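Local coordinates for uncharacterized protein Q64V53_BACFR (Bacteroides fragilis, PDB 2RA8) that is of unknown function but pairs a WGR domain, a module often linked to nucleic-acid-binding proteins, with a curved leucine-rich-repeat domain that may serve in molecular recognition, at residues 174-179 with 195-200; 221-226 with 254-259. All blocks are in the same frame, centred on the assembly; numbering follows the deposited sequence.

Contact 1: 174-179 with 195-200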
loop_
_atom_site.group_PDB
_atom_site.type_symbol
_atom_site.label_atom_id
_atom_site.label_comp_id
_atom_site.label_asym_id
_atom_site.label_seq_id
_atom_site.Cartn_x
_atom_site.Cartn_y
_atom_site.Cartn_z
ATOM N N LEU A 174 -4.219 12.777 -26.604
ATOM C CA LEU A 174 -3.527 12.065 -25.524
ATOM C C LEU A 174 -2.038 12.286 -25.560
ATOM O O LEU A 174 -1.421 12.198 -26.627
ATOM C CB LEU A 174 -3.757 10.557 -25.625
ATOM C CG LEU A 174 -5.035 9.943 -25.068
ATOM C CD1 LEU A 174 -4.926 8.424 -25.150
ATOM C CD2 LEU A 174 -5.236 10.387 -23.624
ATOM N N ASN A 175 -1.445 12.581 -24.406
ATOM C CA ASN A 175 -0.000 12.752 -24.335
ATOM C C ASN A 175 0.599 11.882 -23.254
ATOM O O ASN A 175 1.811 11.702 -23.206
ATOM C CB ASN A 175 0.398 14.226 -24.105
ATOM C CG ASN A 175 -0.147 14.799 -22.809
ATOM O OD1 ASN A 175 -0.003 14.208 -21.736
ATOM N ND2 ASN A 175 -0.765 15.974 -22.901
ATOM N N ASN A 176 -0.253 11.309 -22.406
ATOM C CA ASN A 176 0.189 10.441 -21.309
ATOM C C ASN A 176 -0.605 9.143 -21.336
ATOM O O ASN A 176 -1.800 9.131 -21.058
ATOM C CB ASN A 176 -0.013 11.170 -19.977
ATOM C CG ASN A 176 0.552 10.409 -18.790
ATOM O OD1 ASN A 176 0.604 10.931 -17.678
ATOM N ND2 ASN A 176 0.971 9.173 -19.019
ATOM N N LEU A 177 0.060 8.041 -21.671
ATOM C CA LEU A 177 -0.598 6.739 -21.778
ATOM C C LEU A 177 -0.002 5.751 -20.816
ATOM O O LEU A 177 1.213 5.538 -20.789
ATOM C CB LEU A 177 -0.435 6.180 -23.191
ATOM C CG LEU A 177 -1.529 5.385 -23.899
ATOM C CD1 LEU A 177 -0.843 4.557 -24.955
ATOM C CD2 LEU A 177 -2.321 4.495 -22.969
ATOM N N LYS A 178 -0.870 5.129 -20.032
ATOM C CA LYS A 178 -0.456 4.150 -19.044
ATOM C C LYS A 178 -1.419 3.000 -19.164
ATOM O O LYS A 178 -2.638 3.197 -19.133
ATOM C CB LYS A 178 -0.539 4.776 -17.659
ATOM C CG LYS A 178 -0.064 3.918 -16.507
ATOM C CD LYS A 178 -0.061 4.782 -15.253
ATOM C CE LYS A 178 0.320 4.013 -14.014
ATOM N NZ LYS A 178 0.314 4.955 -12.858
ATOM N N ILE A 179 -0.870 1.797 -19.321
ATOM C CA ILE A 179 -1.656 0.577 -19.476
ATOM C C ILE A 179 -1.146 -0.498 -18.525
ATOM O O ILE A 179 0.060 -0.720 -18.412
ATOM C CB ILE A 179 -1.539 0.029 -20.914
ATOM C CG1 ILE A 179 -1.911 1.115 -21.944
ATOM C CG2 ILE A 179 -2.445 -1.180 -21.086
ATOM C CD1 ILE A 179 -1.459 0.751 -23.359
ATOM N N LEU A 195 1.846 11.324 -28.367
ATOM C CA LEU A 195 2.314 10.715 -27.106
ATOM C C LEU A 195 3.626 11.230 -26.549
ATOM O O LEU A 195 4.648 11.252 -27.243
ATOM C CB LEU A 195 2.429 9.186 -27.263
ATOM C CG LEU A 195 1.186 8.290 -27.250
ATOM C CD1 LEU A 195 0.243 8.685 -28.361
ATOM C CD2 LEU A 195 1.606 6.830 -27.435
ATOM N N LYS A 196 3.606 11.650 -25.286
ATOM C CA LYS A 196 4.812 12.135 -24.619
ATOM C C LYS A 196 5.274 11.130 -23.591
ATOM O O LYS A 196 6.466 11.043 -23.278
ATOM C CB LYS A 196 4.556 13.459 -23.888
ATOM C CG LYS A 196 4.133 14.617 -24.790
ATOM C CD LYS A 196 5.118 15.775 -24.678
ATOM C CE LYS A 196 4.493 17.099 -25.111
ATOM N NZ LYS A 196 3.413 17.532 -24.174
ATOM N N SER A 197 4.322 10.378 -23.045
ATOM C CA SER A 197 4.638 9.379 -22.035
ATOM C C SER A 197 3.904 8.079 -22.278
ATOM O O SER A 197 2.692 8.060 -22.514
ATOM C CB SER A 197 4.287 9.911 -20.634
ATOM O OG SER A 197 4.811 9.063 -19.628
ATOM N N LEU A 198 4.651 6.983 -22.203
ATOM C CA LEU A 198 4.118 5.653 -22.419
ATOM C C LEU A 198 4.679 4.702 -21.399
ATOM O O LEU A 198 5.891 4.467 -21.359
ATOM C CB LEU A 198 4.495 5.153 -23.819
ATOM C CG LEU A 198 4.152 3.693 -24.140
ATOM C CD1 LEU A 198 2.645 3.472 -23.985
ATOM C CD2 LEU A 198 4.612 3.350 -25.557
ATOM N N GLU A 199 3.805 4.154 -20.562
ATOM C CA GLU A 199 4.227 3.199 -19.548
ATOM C C GLU A 199 3.316 2.016 -19.591
ATOM O O GLU A 199 2.095 2.161 -19.570
ATOM C CB GLU A 199 4.179 3.813 -18.141
ATOM C CG GLU A 199 4.264 2.771 -17.003
ATOM C CD GLU A 199 4.478 3.412 -15.631
ATOM O OE1 GLU A 199 3.920 4.503 -15.382
ATOM O OE2 GLU A 199 5.193 2.817 -14.800
ATOM N N ILE A 200 3.902 0.828 -19.673
ATOM C CA ILE A 200 3.114 -0.386 -19.711
ATOM C C ILE A 200 3.533 -1.275 -18.560
ATOM O O ILE A 200 4.705 -1.623 -18.420
ATOM C CB ILE A 200 3.287 -1.116 -21.060
ATOM C CG1 ILE A 200 2.867 -0.184 -22.216
ATOM C CG2 ILE A 200 2.450 -2.383 -21.071
ATOM C CD1 ILE A 200 3.047 -0.786 -23.603
HETATM O O HOH W 1 2.614 7.218 -19.096
#

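Contact 2: 221-226 with 254-259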
loop_
_atom_site.group_PDB
_atom_site.type_symbol
_atom_site.label_atom_id
_atom_site.label_comp_id
_atom_site.label_asym_id
_atom_site.label_seq_id
_atom_site.Cartn_x
_atom_site.Cartn_y
_atom_site.Cartn_z
ATOM N N LEU A 221 8.051 11.391 -27.909
ATOM C CA LEU A 221 8.028 10.644 -26.647
ATOM C C LEU A 221 9.141 11.140 -25.726
ATOM O O LEU A 221 10.270 11.370 -26.167
ATOM C CB LEU A 221 8.214 9.148 -26.913
ATOM C CG LEU A 221 7.875 8.232 -25.730
ATOM C CD1 LEU A 221 6.389 8.309 -25.459
ATOM C CD2 LEU A 221 8.268 6.808 -26.039
ATOM N N GLU A 222 8.822 11.326 -24.447
ATOM C CA GLU A 222 9.809 11.795 -23.472
ATOM C C GLU A 222 10.054 10.773 -22.380
ATOM O O GLU A 222 11.101 10.778 -21.730
ATOM C CB GLU A 222 9.346 13.110 -22.844
ATOM C CG GLU A 222 9.098 14.218 -23.871
ATOM C CD GLU A 222 8.843 15.566 -23.229
ATOM O OE1 GLU A 222 8.065 15.622 -22.251
ATOM O OE2 GLU A 222 9.413 16.568 -23.708
ATOM N N LYS A 223 9.079 9.897 -22.179
ATOM C CA LYS A 223 9.164 8.849 -21.170
ATOM C C LYS A 223 8.621 7.530 -21.679
ATOM O O LYS A 223 7.544 7.476 -22.275
ATOM C CB LYS A 223 8.393 9.258 -19.906
ATOM C CG LYS A 223 8.332 8.170 -18.838
ATOM C CD LYS A 223 7.867 8.700 -17.491
ATOM C CE LYS A 223 7.769 7.564 -16.476
ATOM N NZ LYS A 223 7.506 8.055 -15.097
ATOM N N LEU A 224 9.383 6.464 -21.453
ATOM C CA LEU A 224 8.997 5.115 -21.850
ATOM C C LEU A 224 9.386 4.175 -20.757
ATOM O O LEU A 224 10.561 4.040 -20.442
ATOM C CB LEU A 224 9.702 4.681 -23.140
ATOM C CG LEU A 224 9.545 3.205 -23.553
ATOM C CD1 LEU A 224 8.071 2.852 -23.768
ATOM C CD2 LEU A 224 10.338 2.950 -24.836
ATOM N N VAL A 225 8.395 3.535 -20.160
ATOM C CA VAL A 225 8.633 2.579 -19.094
ATOM C C VAL A 225 7.892 1.316 -19.429
ATOM O O VAL A 225 6.678 1.331 -19.642
ATOM C CB VAL A 225 8.147 3.111 -17.734
ATOM C CG1 VAL A 225 8.217 2.003 -16.680
ATOM C CG2 VAL A 225 9.028 4.274 -17.296
ATOM N N LEU A 226 8.632 0.213 -19.494
ATOM C CA LEU A 226 8.057 -1.082 -19.816
ATOM C C LEU A 226 8.414 -2.106 -18.779
ATOM O O LEU A 226 9.591 -2.282 -18.455
ATOM C CB LEU A 226 8.578 -1.583 -21.172
ATOM C CG LEU A 226 8.333 -0.733 -22.427
ATOM C CD1 LEU A 226 9.071 -1.356 -23.608
ATOM C CD2 LEU A 226 6.835 -0.628 -22.713
ATOM N N LEU A 254 13.469 11.516 -25.997
ATOM C CA LEU A 254 13.320 10.721 -24.773
ATOM C C LEU A 254 14.213 11.240 -23.643
ATOM O O LEU A 254 15.372 11.595 -23.870
ATOM C CB LEU A 254 13.653 9.258 -25.055
ATOM C CG LEU A 254 13.090 8.253 -24.044
ATOM C CD1 LEU A 254 11.585 8.116 -24.233
ATOM C CD2 LEU A 254 13.759 6.908 -24.235
ATOM N N LYS A 255 13.659 11.311 -22.429
ATOM C CA LYS A 255 14.390 11.779 -21.245
ATOM C C LYS A 255 14.425 10.707 -20.177
ATOM O O LYS A 255 15.385 10.606 -19.411
ATOM C CB LYS A 255 13.716 13.006 -20.625
ATOM C CG LYS A 255 13.775 14.273 -21.448
ATOM C CD LYS A 255 13.133 15.435 -20.695
ATOM C CE LYS A 255 13.146 16.718 -21.518
ATOM N NZ LYS A 255 12.371 16.582 -22.785
ATOM N N TRP A 256 13.354 9.924 -20.105
ATOM C CA TRP A 256 13.240 8.852 -19.121
ATOM C C TRP A 256 13.012 7.555 -19.849
ATOM O O TRP A 256 12.051 7.415 -20.606
ATOM C CB TRP A 256 12.058 9.143 -18.163
ATOM C CG TRP A 256 11.840 8.146 -17.039
ATOM C CD1 TRP A 256 11.766 6.788 -17.148
ATOM C CD2 TRP A 256 11.610 8.454 -15.657
ATOM N NE1 TRP A 256 11.501 6.224 -15.913
ATOM C CE2 TRP A 256 11.401 7.223 -14.987
ATOM C CE3 TRP A 256 11.564 9.644 -14.923
ATOM C CZ2 TRP A 256 11.143 7.160 -13.614
ATOM C CZ3 TRP A 256 11.311 9.579 -13.559
ATOM C CH2 TRP A 256 11.105 8.342 -12.919
ATOM N N LEU A 257 13.918 6.604 -19.658
ATOM C CA LEU A 257 13.786 5.288 -20.272
ATOM C C LEU A 257 13.877 4.240 -19.194
ATOM O O LEU A 257 14.757 4.295 -18.331
ATOM C CB LEU A 257 14.890 5.038 -21.295
ATOM C CG LEU A 257 14.993 3.612 -21.881
ATOM C CD1 LEU A 257 13.675 3.181 -22.559
ATOM C CD2 LEU A 257 16.135 3.592 -22.883
ATOM N N GLY A 258 12.963 3.280 -19.242
ATOM C CA GLY A 258 12.958 2.221 -18.259
ATOM C C GLY A 258 12.508 0.864 -18.771
ATOM O O GLY A 258 11.452 0.725 -19.404
ATOM N N ILE A 259 13.348 -0.136 -18.530
ATOM C CA ILE A 259 13.041 -1.518 -18.874
ATOM C C ILE A 259 13.201 -2.064 -17.483
ATOM O O ILE A 259 14.315 -2.221 -16.983
ATOM C CB ILE A 259 14.074 -2.127 -19.846
ATOM C CG1 ILE A 259 14.102 -1.321 -21.157
ATOM C CG2 ILE A 259 13.716 -3.576 -20.127
ATOM C CD1 ILE A 259 12.754 -1.195 -21.837
#

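Contact 1: 174-179 with 195-200
Leu177 and Leu198 stand side by side on one face of two parallel strands, pointing the same way. Leu198 has its CG anti to the backbone N (chi1 173°), which brings its CD1 to 3.8 Å from Leu177 CD1. The latter CD1 also meets CD2 of Leu195, whose side chain crosses it obliquely at 4.2 Å. Ile179 and Ile200 continue this greasy row. Both segments thus read Leu-x-x-Leu-x-Ile, the signature of a leucine-rich repeat, with branched apolar residues wherever the chain faces the core.

On the other face the residues are polar. The long Lys178 is fully extended and runs beside Glu199, whose CG is likewise anti to its backbone N (chi1 165°). Carbon CE of Lys178 lies 3.9 Å from Glu199 OE1, while Lys178 NZ stays 4.4 Å from that oxygen, beyond a salt bridge, so any attraction is probably loose; the ammonium instead has a cation-pi partner in Phe145. Asn176 ND2 rests against Ser197 CB, and Ser197 OG shares a water with Leu177 O. That carbonyl accepts a hydrogen bond from the water and another from Glu199 N, the latter at 2.9 Å. Leu177 N to Ser197 O and Ile179 N to Glu199 O continue the ladder. Asn175 O takes both Lys196 N and Ser197 N, so one carbonyl holds two successive N-H groups where the loop passes into the strand. Asn175 CB packs on Lys196 CG.

The pair lies inside the parallel sheet: strand 143-146 hydrogen-bonds to the first segment, and strand 223-227 flanks the second. Helix 165-169 covers the apolar side of the first segment, Leu168 touching Leu174 and Leu177, whereas Asn176 meets Phe10 in the WGR region.

Contact 2: 221-226 with 254-259
Leu254 reaches back to segment 221-226 through CD1, which lies 3.6 Å from the backbone carbon C of Glu222 and also touches Leu221 and Leu224 CB. With CG anti to the backbone N (chi1 -160°), this leucine fills the apolar corner where the loop enters the strand.

Lys255 follows. Its N and the next one, Trp256 N, both bond to Glu222 O, and its chain, bent at chi4, brings NZ to 3.1 Å from Glu222 OE2. In this salt bridge NZ meets OE2 from above the carboxylate plane.

From Trp256 the strands run parallel, bonded Leu224 N to Trp256 O, Gly258 N to Leu224 O and Leu226 N to Gly258 O. Lys223, extended throughout, runs along the indole: its CE makes a CH-pi contact over the five-membered ring and its NZ a cation-pi contact, 4.0 Å from the six-membered centroid and only 9° off the normal. Val225 CG2 approaches obliquely, 3.4 Å from Trp256 NE1, whose N-H is taken by Asp285.

Leu257 returns to the apolar face, its CD1 4.0 Å from Leu224 CD2. Gly258, on the Trp256 face, has no side chain to press on Val225 CG2, which suits the close CA–CA pairing of Gly258 with Val225, 4.4 Å. Ile259 closes the row alongside Leu226, pointing the same way, CD1 to CD1 4.1 Å.

Helix 265-274 touches Leu257 and Ile259 through Phe272 and Val268; strand 197-201 flanks the first segment and strand 283-285 the second.

Overall arrangement
Contacts 1 and 2 are successive strand pairs of one parallel leucine-rich-repeat sheet, with centres 10 Å apart. The strands follow one another across it in chain order: 176-180, 197-201, 223-227, 256-260. Strands 197-201 and 223-227 are neighbours and join the two contacts: Lys196 O lies 2.6 Å from Glu222 N and Ile200 N 2.8 Å from Val225 O, both probable hydrogen bonds. Ser197 OG packs on Lys223 CB at 3.6 Å, so the polar faces run on from one contact to the other, as do the leucine and isoleucine rows beneath. Neither is tied to a known active site.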